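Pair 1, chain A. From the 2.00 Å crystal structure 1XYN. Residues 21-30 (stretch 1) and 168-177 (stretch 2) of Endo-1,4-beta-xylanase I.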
# COMPACT_ATOMS: atom_id res chain seq x y z
N ASN A 21 -25.89 -11.62 7.94
CA ASN A 21 -25.79 -12.05 9.32
C ASN A 21 -24.99 -13.34 9.50
O ASN A 21 -24.33 -13.53 10.51
CB ASN A 21 -27.19 -12.16 9.97
CG ASN A 21 -28.14 -13.12 9.23
OD1 ASN A 21 -29.02 -13.72 9.86
ND2 ASN A 21 -28.01 -13.24 7.91
N THR A 22 -25.00 -14.19 8.47
CA THR A 22 -24.30 -15.47 8.54
C THR A 22 -23.18 -15.63 7.52
O THR A 22 -22.70 -16.74 7.30
CB THR A 22 -25.28 -16.64 8.33
OG1 THR A 22 -25.88 -16.53 7.03
CG2 THR A 22 -26.35 -16.63 9.39
N GLY A 23 -22.80 -14.54 6.87
CA GLY A 23 -21.74 -14.62 5.89
C GLY A 23 -21.65 -13.43 4.97
O GLY A 23 -21.94 -12.29 5.35
N PHE A 24 -21.22 -13.69 3.74
CA PHE A 24 -21.07 -12.64 2.75
C PHE A 24 -20.97 -13.20 1.35
O PHE A 24 -20.74 -14.40 1.13
CB PHE A 24 -19.83 -11.77 3.05
CG PHE A 24 -18.53 -12.49 2.87
CD1 PHE A 24 -18.02 -13.31 3.88
CD2 PHE A 24 -17.81 -12.36 1.68
CE1 PHE A 24 -16.82 -14.00 3.70
CE2 PHE A 24 -16.61 -13.05 1.50
CZ PHE A 24 -16.12 -13.86 2.51
N SER A 25 -21.10 -12.28 0.39
CA SER A 25 -21.07 -12.61 -1.01
C SER A 25 -20.26 -11.51 -1.70
O SER A 25 -20.26 -10.37 -1.25
CB SER A 25 -22.50 -12.63 -1.55
OG SER A 25 -22.55 -12.97 -2.92
N VAL A 26 -19.51 -11.89 -2.73
CA VAL A 26 -18.71 -10.94 -3.49
C VAL A 26 -18.54 -11.38 -4.92
O VAL A 26 -18.40 -12.56 -5.21
CB VAL A 26 -17.29 -10.70 -2.92
CG1 VAL A 26 -17.20 -9.31 -2.35
CG2 VAL A 26 -16.90 -11.76 -1.91
N ASN A 27 -18.64 -10.40 -5.82
CA ASN A 27 -18.45 -10.58 -7.25
C ASN A 27 -17.49 -9.45 -7.56
O ASN A 27 -17.70 -8.33 -7.09
CB ASN A 27 -19.75 -10.37 -8.02
CG ASN A 27 -20.63 -11.59 -8.01
OD1 ASN A 27 -20.35 -12.57 -8.69
ND2 ASN A 27 -21.72 -11.54 -7.24
N TRP A 28 -16.44 -9.73 -8.31
CA TRP A 28 -15.48 -8.68 -8.61
C TRP A 28 -14.89 -8.78 -10.01
O TRP A 28 -14.97 -9.83 -10.65
CB TRP A 28 -14.35 -8.64 -7.55
CG TRP A 28 -13.37 -9.82 -7.60
CD1 TRP A 28 -12.21 -9.88 -8.31
CD2 TRP A 28 -13.50 -11.09 -6.93
NE1 TRP A 28 -11.62 -11.11 -8.15
CE2 TRP A 28 -12.38 -11.87 -7.31
CE3 TRP A 28 -14.45 -11.65 -6.06
CZ2 TRP A 28 -12.19 -13.18 -6.85
CZ3 TRP A 28 -14.25 -12.95 -5.60
CH2 TRP A 28 -13.12 -13.70 -6.00
N ASN A 29 -14.35 -7.66 -10.48
CA ASN A 29 -13.70 -7.54 -11.78
C ASN A 29 -12.89 -6.25 -11.64
O ASN A 29 -13.30 -5.18 -12.10
CB ASN A 29 -14.73 -7.42 -12.91
CG ASN A 29 -14.10 -7.53 -14.28
OD1 ASN A 29 -12.88 -7.72 -14.40
ND2 ASN A 29 -14.92 -7.43 -15.32
N THR A 30 -11.75 -6.37 -10.98
CA THR A 30 -10.92 -5.21 -10.70
C THR A 30 -9.41 -5.43 -10.81
O THR A 30 -8.93 -6.56 -10.79
CB THR A 30 -11.26 -4.67 -9.30
OG1 THR A 30 -10.46 -3.53 -9.01
CG2 THR A 30 -11.02 -5.73 -8.24
N GLY A 168 -8.14 -9.16 -11.84
CA GLY A 168 -9.08 -10.01 -12.55
C GLY A 168 -10.48 -10.06 -11.97
O GLY A 168 -10.90 -9.16 -11.24
N SER A 169 -11.19 -11.13 -12.29
CA SER A 169 -12.55 -11.33 -11.83
C SER A 169 -12.75 -12.66 -11.08
O SER A 169 -11.88 -13.55 -11.10
CB SER A 169 -13.53 -11.25 -13.01
OG SER A 169 -13.26 -12.25 -13.97
N GLY A 170 -13.89 -12.77 -10.41
CA GLY A 170 -14.22 -13.97 -9.68
C GLY A 170 -15.42 -13.70 -8.80
O GLY A 170 -15.99 -12.60 -8.83
N SER A 171 -15.81 -14.70 -8.01
CA SER A 171 -16.95 -14.57 -7.11
C SER A 171 -16.81 -15.52 -5.93
O SER A 171 -16.08 -16.51 -6.01
CB SER A 171 -18.26 -14.84 -7.86
OG SER A 171 -18.32 -16.16 -8.35
N ALA A 172 -17.50 -15.22 -4.84
CA ALA A 172 -17.45 -16.03 -3.63
C ALA A 172 -18.70 -15.83 -2.75
O ALA A 172 -19.19 -14.71 -2.59
CB ALA A 172 -16.19 -15.68 -2.83
N SER A 173 -19.23 -16.93 -2.23
CA SER A 173 -20.39 -16.91 -1.35
C SER A 173 -19.97 -17.79 -0.19
O SER A 173 -19.88 -19.01 -0.32
CB SER A 173 -21.62 -17.51 -2.03
OG SER A 173 -22.03 -16.71 -3.13
N GLN A 174 -19.68 -17.15 0.94
CA GLN A 174 -19.20 -17.85 2.11
C GLN A 174 -20.05 -17.69 3.37
O GLN A 174 -20.57 -16.61 3.64
CB GLN A 174 -17.76 -17.41 2.42
CG GLN A 174 -16.71 -17.87 1.40
CD GLN A 174 -16.40 -19.36 1.52
OE1 GLN A 174 -16.24 -19.87 2.62
NE2 GLN A 174 -16.32 -20.05 0.39
N SER A 175 -20.14 -18.76 4.15
CA SER A 175 -20.87 -18.79 5.41
C SER A 175 -19.78 -18.74 6.48
O SER A 175 -18.82 -19.51 6.42
CB SER A 175 -21.65 -20.10 5.53
OG SER A 175 -22.39 -20.37 4.34
N VAL A 176 -19.92 -17.84 7.45
CA VAL A 176 -18.94 -17.64 8.53
C VAL A 176 -19.52 -17.81 9.94
O VAL A 176 -20.63 -17.35 10.21
CB VAL A 176 -18.35 -16.21 8.43
CG1 VAL A 176 -17.39 -15.93 9.56
CG2 VAL A 176 -17.68 -16.02 7.08
N SER A 177 -18.77 -18.47 10.83
CA SER A 177 -19.20 -18.67 12.22
C SER A 177 -18.12 -19.28 13.13
O SER A 177 -17.07 -19.71 12.66
CB SER A 177 -20.46 -19.53 12.31
OG SER A 177 -20.20 -20.89 12.00

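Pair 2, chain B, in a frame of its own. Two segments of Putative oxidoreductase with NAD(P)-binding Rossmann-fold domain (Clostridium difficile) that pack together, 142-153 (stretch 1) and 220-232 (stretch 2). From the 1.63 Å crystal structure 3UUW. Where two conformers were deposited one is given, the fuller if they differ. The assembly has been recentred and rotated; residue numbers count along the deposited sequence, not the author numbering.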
# COMPACT_ATOMS: atom_id res chain seq x y z
N ILE B 142 13.82 10.64 -19.38
CA ILE B 142 13.78 11.02 -17.99
C ILE B 142 13.69 12.53 -17.82
O ILE B 142 14.41 13.27 -18.49
CB ILE B 142 15.05 10.49 -17.25
CG1 ILE B 142 15.08 8.95 -17.27
CG2 ILE B 142 15.14 11.00 -15.80
CD1 ILE B 142 16.38 8.36 -16.76
N VAL B 143 12.83 12.98 -16.92
CA VAL B 143 12.76 14.39 -16.59
C VAL B 143 13.30 14.72 -15.18
O VAL B 143 13.65 15.88 -14.91
CB VAL B 143 11.32 14.95 -16.77
CG1 VAL B 143 10.85 14.83 -18.26
CG2 VAL B 143 10.34 14.25 -15.78
N SER B 144 13.39 13.74 -14.28
CA SER B 144 13.88 13.98 -12.91
C SER B 144 14.10 12.67 -12.21
O SER B 144 13.40 11.68 -12.48
CB SER B 144 12.84 14.79 -12.14
OG SER B 144 13.30 15.25 -10.90
N ILE B 145 15.06 12.64 -11.27
CA ILE B 145 15.28 11.47 -10.44
C ILE B 145 15.42 11.96 -9.01
O ILE B 145 16.06 12.98 -8.75
CB ILE B 145 16.54 10.69 -10.86
CG1 ILE B 145 16.41 10.19 -12.29
CG2 ILE B 145 16.78 9.50 -9.92
CD1 ILE B 145 17.65 9.47 -12.80
N ASN B 146 14.80 11.24 -8.10
CA ASN B 146 14.94 11.54 -6.67
C ASN B 146 15.50 10.31 -5.97
O ASN B 146 15.01 9.20 -6.17
CB ASN B 146 13.59 11.91 -6.05
CG ASN B 146 12.95 13.09 -6.72
OD1 ASN B 146 13.54 14.16 -6.84
ND2 ASN B 146 11.70 12.90 -7.17
N ILE B 147 16.50 10.50 -5.11
CA ILE B 147 17.08 9.39 -4.37
C ILE B 147 17.21 9.80 -2.94
O ILE B 147 17.79 10.83 -2.64
CB ILE B 147 18.49 8.99 -4.88
CG1 ILE B 147 18.47 8.71 -6.40
CG2 ILE B 147 19.00 7.79 -4.08
CD1 ILE B 147 19.89 8.41 -6.99
N CYS B 148 16.68 8.98 -2.03
CA CYS B 148 16.85 9.27 -0.62
C CYS B 148 17.27 8.04 0.16
O CYS B 148 16.99 6.91 -0.25
CB CYS B 148 15.59 9.84 -0.01
SG CYS B 148 14.26 8.69 0.05
N LYS B 149 17.92 8.28 1.30
CA LYS B 149 18.36 7.22 2.20
C LYS B 149 18.35 7.79 3.61
O LYS B 149 19.26 8.52 4.00
CB LYS B 149 19.76 6.72 1.82
CG LYS B 149 20.21 5.52 2.59
CD LYS B 149 21.52 4.97 2.00
CE LYS B 149 21.85 3.59 2.53
NZ LYS B 149 22.20 3.58 3.97
N HIS B 150 17.30 7.43 4.35
CA HIS B 150 17.06 7.98 5.67
C HIS B 150 17.23 6.93 6.73
O HIS B 150 17.03 5.74 6.48
CB HIS B 150 15.66 8.55 5.77
CG HIS B 150 15.35 9.58 4.72
ND1 HIS B 150 16.23 10.58 4.39
CD2 HIS B 150 14.23 9.79 3.98
CE1 HIS B 150 15.68 11.36 3.47
NE2 HIS B 150 14.46 10.91 3.22
N GLY B 151 17.57 7.36 7.94
CA GLY B 151 17.78 6.41 9.00
C GLY B 151 17.03 6.80 10.23
O GLY B 151 16.68 7.98 10.39
N LEU B 152 16.81 5.80 11.08
CA LEU B 152 16.14 5.92 12.36
C LEU B 152 17.19 5.85 13.46
O LEU B 152 17.97 4.89 13.50
CB LEU B 152 15.13 4.77 12.53
CG LEU B 152 14.39 4.69 13.86
CD1 LEU B 152 13.42 5.86 14.09
CD2 LEU B 152 13.65 3.36 13.97
N ASN B 153 17.25 6.86 14.32
CA ASN B 153 18.24 6.89 15.40
C ASN B 153 19.66 6.63 14.86
O ASN B 153 20.45 5.91 15.49
CB ASN B 153 17.87 5.86 16.48
CG ASN B 153 16.43 6.02 16.98
OD1 ASN B 153 15.96 7.12 17.20
ND2 ASN B 153 15.74 4.90 17.14
N SER B 220 15.51 10.49 11.07
CA SER B 220 14.17 10.38 10.49
C SER B 220 13.25 9.45 11.31
O SER B 220 13.53 9.13 12.51
CB SER B 220 14.32 9.85 9.05
OG SER B 220 13.10 9.91 8.32
N GLY B 221 12.12 9.06 10.72
CA GLY B 221 11.13 8.25 11.43
C GLY B 221 11.18 6.79 11.09
O GLY B 221 10.42 5.99 11.65
N THR B 222 12.06 6.43 10.16
CA THR B 222 12.22 5.07 9.74
C THR B 222 13.49 4.94 8.92
O THR B 222 14.09 5.95 8.49
CB THR B 222 10.99 4.62 8.88
OG1 THR B 222 10.87 3.19 8.88
CG2 THR B 222 11.06 5.18 7.48
N LYS B 223 13.92 3.70 8.73
CA LYS B 223 15.00 3.42 7.81
C LYS B 223 14.36 3.15 6.46
O LYS B 223 13.60 2.18 6.32
CB LYS B 223 15.79 2.22 8.31
CG LYS B 223 16.95 1.84 7.42
CD LYS B 223 17.73 0.68 8.04
CE LYS B 223 18.64 0.01 7.02
NZ LYS B 223 19.65 0.97 6.49
N LEU B 224 14.63 4.03 5.51
CA LEU B 224 14.06 4.00 4.16
C LEU B 224 15.17 4.23 3.13
O LEU B 224 16.15 4.89 3.40
CB LEU B 224 13.02 5.14 4.04
CG LEU B 224 12.37 5.52 2.71
CD1 LEU B 224 11.69 4.32 2.05
CD2 LEU B 224 11.37 6.67 2.94
N GLU B 225 15.04 3.61 1.96
CA GLU B 225 15.82 4.01 0.81
C GLU B 225 14.84 4.02 -0.33
O GLU B 225 13.97 3.17 -0.40
CB GLU B 225 17.00 3.07 0.53
CG GLU B 225 17.82 3.48 -0.69
CD GLU B 225 19.16 2.77 -0.77
OE1 GLU B 225 19.68 2.35 0.28
OE2 GLU B 225 19.67 2.63 -1.91
N GLN B 226 14.94 5.01 -1.21
CA GLN B 226 14.09 5.04 -2.37
C GLN B 226 14.77 5.72 -3.54
O GLN B 226 15.42 6.74 -3.36
CB GLN B 226 12.79 5.80 -2.06
CG GLN B 226 11.83 5.82 -3.23
CD GLN B 226 10.55 6.52 -2.89
OE1 GLN B 226 9.68 5.96 -2.23
NE2 GLN B 226 10.42 7.75 -3.33
N VAL B 227 14.65 5.11 -4.72
CA VAL B 227 14.98 5.76 -5.99
C VAL B 227 13.66 5.92 -6.77
O VAL B 227 12.87 4.98 -6.86
CB VAL B 227 15.94 4.91 -6.80
CG1 VAL B 227 16.03 5.44 -8.26
CG2 VAL B 227 17.26 4.84 -6.09
N GLU B 228 13.42 7.12 -7.27
CA GLU B 228 12.21 7.43 -8.04
C GLU B 228 12.66 8.09 -9.31
O GLU B 228 13.40 9.11 -9.27
CB GLU B 228 11.32 8.39 -7.27
CG GLU B 228 10.09 8.86 -8.00
CD GLU B 228 9.24 9.69 -7.09
OE1 GLU B 228 9.68 10.81 -6.76
OE2 GLU B 228 8.16 9.20 -6.67
N ILE B 229 12.24 7.53 -10.43
CA ILE B 229 12.54 8.09 -11.73
C ILE B 229 11.26 8.57 -12.40
O ILE B 229 10.33 7.78 -12.60
CB ILE B 229 13.23 7.05 -12.63
CG1 ILE B 229 14.54 6.56 -12.00
CG2 ILE B 229 13.46 7.61 -14.08
CD1 ILE B 229 15.22 5.46 -12.84
N LEU B 230 11.21 9.86 -12.72
CA LEU B 230 10.09 10.46 -13.46
C LEU B 230 10.47 10.54 -14.94
O LEU B 230 11.45 11.20 -15.31
CB LEU B 230 9.75 11.87 -12.94
CG LEU B 230 9.09 12.04 -11.57
CD1 LEU B 230 10.06 11.76 -10.44
CD2 LEU B 230 8.55 13.46 -11.43
N SER B 231 9.70 9.87 -15.79
CA SER B 231 9.99 9.86 -17.23
C SER B 231 8.71 10.05 -18.03
O SER B 231 7.62 10.06 -17.48
CB SER B 231 10.71 8.59 -17.62
OG SER B 231 9.89 7.46 -17.42
N LYS B 232 8.85 10.21 -19.34
CA LYS B 232 7.68 10.42 -20.17
C LYS B 232 6.66 9.31 -19.95
O LYS B 232 6.93 8.13 -20.21
CB LYS B 232 8.07 10.50 -21.64
CG LYS B 232 6.87 10.68 -22.55
CD LYS B 232 7.28 10.71 -24.00
CE LYS B 232 7.52 12.10 -24.48
NZ LYS B 232 6.21 12.80 -24.67
O HOH W 1 13.15 9.06 -3.77
O HOH W 2 19.01 3.89 5.40
O HOH W 3 15.36 9.10 14.35

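The sharpest difference lies where Trp A28 of pair 1 superposes on His B150 of pair 2: the CA atoms fall 0.1 Å apart, the side-chain centres 3.9 Å. Trp A28, with chi1 at 71° (p), lays its indole across the neighbouring strand. Gly A170 CA sits 3.7 Å from the centroid of its six-membered ring, 17° off the normal, a CH-pi contact over the face. The glycine makes this possible, since an ideal CB on Gly A170 would lie 2.5 Å from Trp A28 CZ2, a clash. His B150 takes chi1 of -56° (m) and is paired with a leucine, Leu B224, at the matching position; the closest approach of these two side chains is 4.4 Å, between His B150 CD2 and Leu B224 CD2.

The scaffold beneath is the same. Fourteen central residues superpose with an RMSD of 0.7 Å, and both pairs are antiparallel strands with axes 4.5 Å apart at closest approach, at 178° in pair 1 and 160° in pair 2. Corresponding ladder bonds are nearly equal in length: Val A26 N to Ala A172 O is 2.8 Å, and Cys B148 N to Gln B226 O is 2.9 Å. The ladder of pair 1 stays in register, whereas pair 2 has a beta bulge between Ile B142 and Ser B144. There Leu B230 O accepts from Val B143 N at 2.8 Å and, weakly, from Ser B144 N at 3.4 Å.

On the face carrying Trp A28, Phe A24 matches Asn B146 and Gln A174 matches Glu B228. In pair 1, Phe A24 CE1 touches Gln A174 CB at 3.8 Å and makes an apolar contact with Val A176 CG2 at 4.0 Å. Pair 2 uses a side-chain hydrogen bond, Asn B146 ND2 to Glu B228 OE1, 2.9 Å. One step along, Val A26 CG2 lies 4.1 Å from Ala A172 CB, while Cys B148 SG lies 3.9 Å from Gln B226 CB; a water there accepts from Gln B226 NE2 at 3.1 Å.

On the other face the chemistry reverses at one pair of positions and stays polar at the next. Ser A25 and Ser A173 superpose on Ile B147 and Val B227: Ser A25 OG and Ser A173 OG stand 3.8 Å apart, whereas Ile B147 CG2 packs 4.0 Å from Val B227 CG2. Asn A27 and Ser A171, whose closest atoms, Asn A27 OD1 and Ser A171 CB, are 3.2 Å apart, match Lys B149 and Glu B225, whose closest atoms, Lys B149 CE and Glu B225 OE1, are 3.4 Å apart. The stretches together bury 715 Å² in pair 1 and 1092 Å² in pair 2.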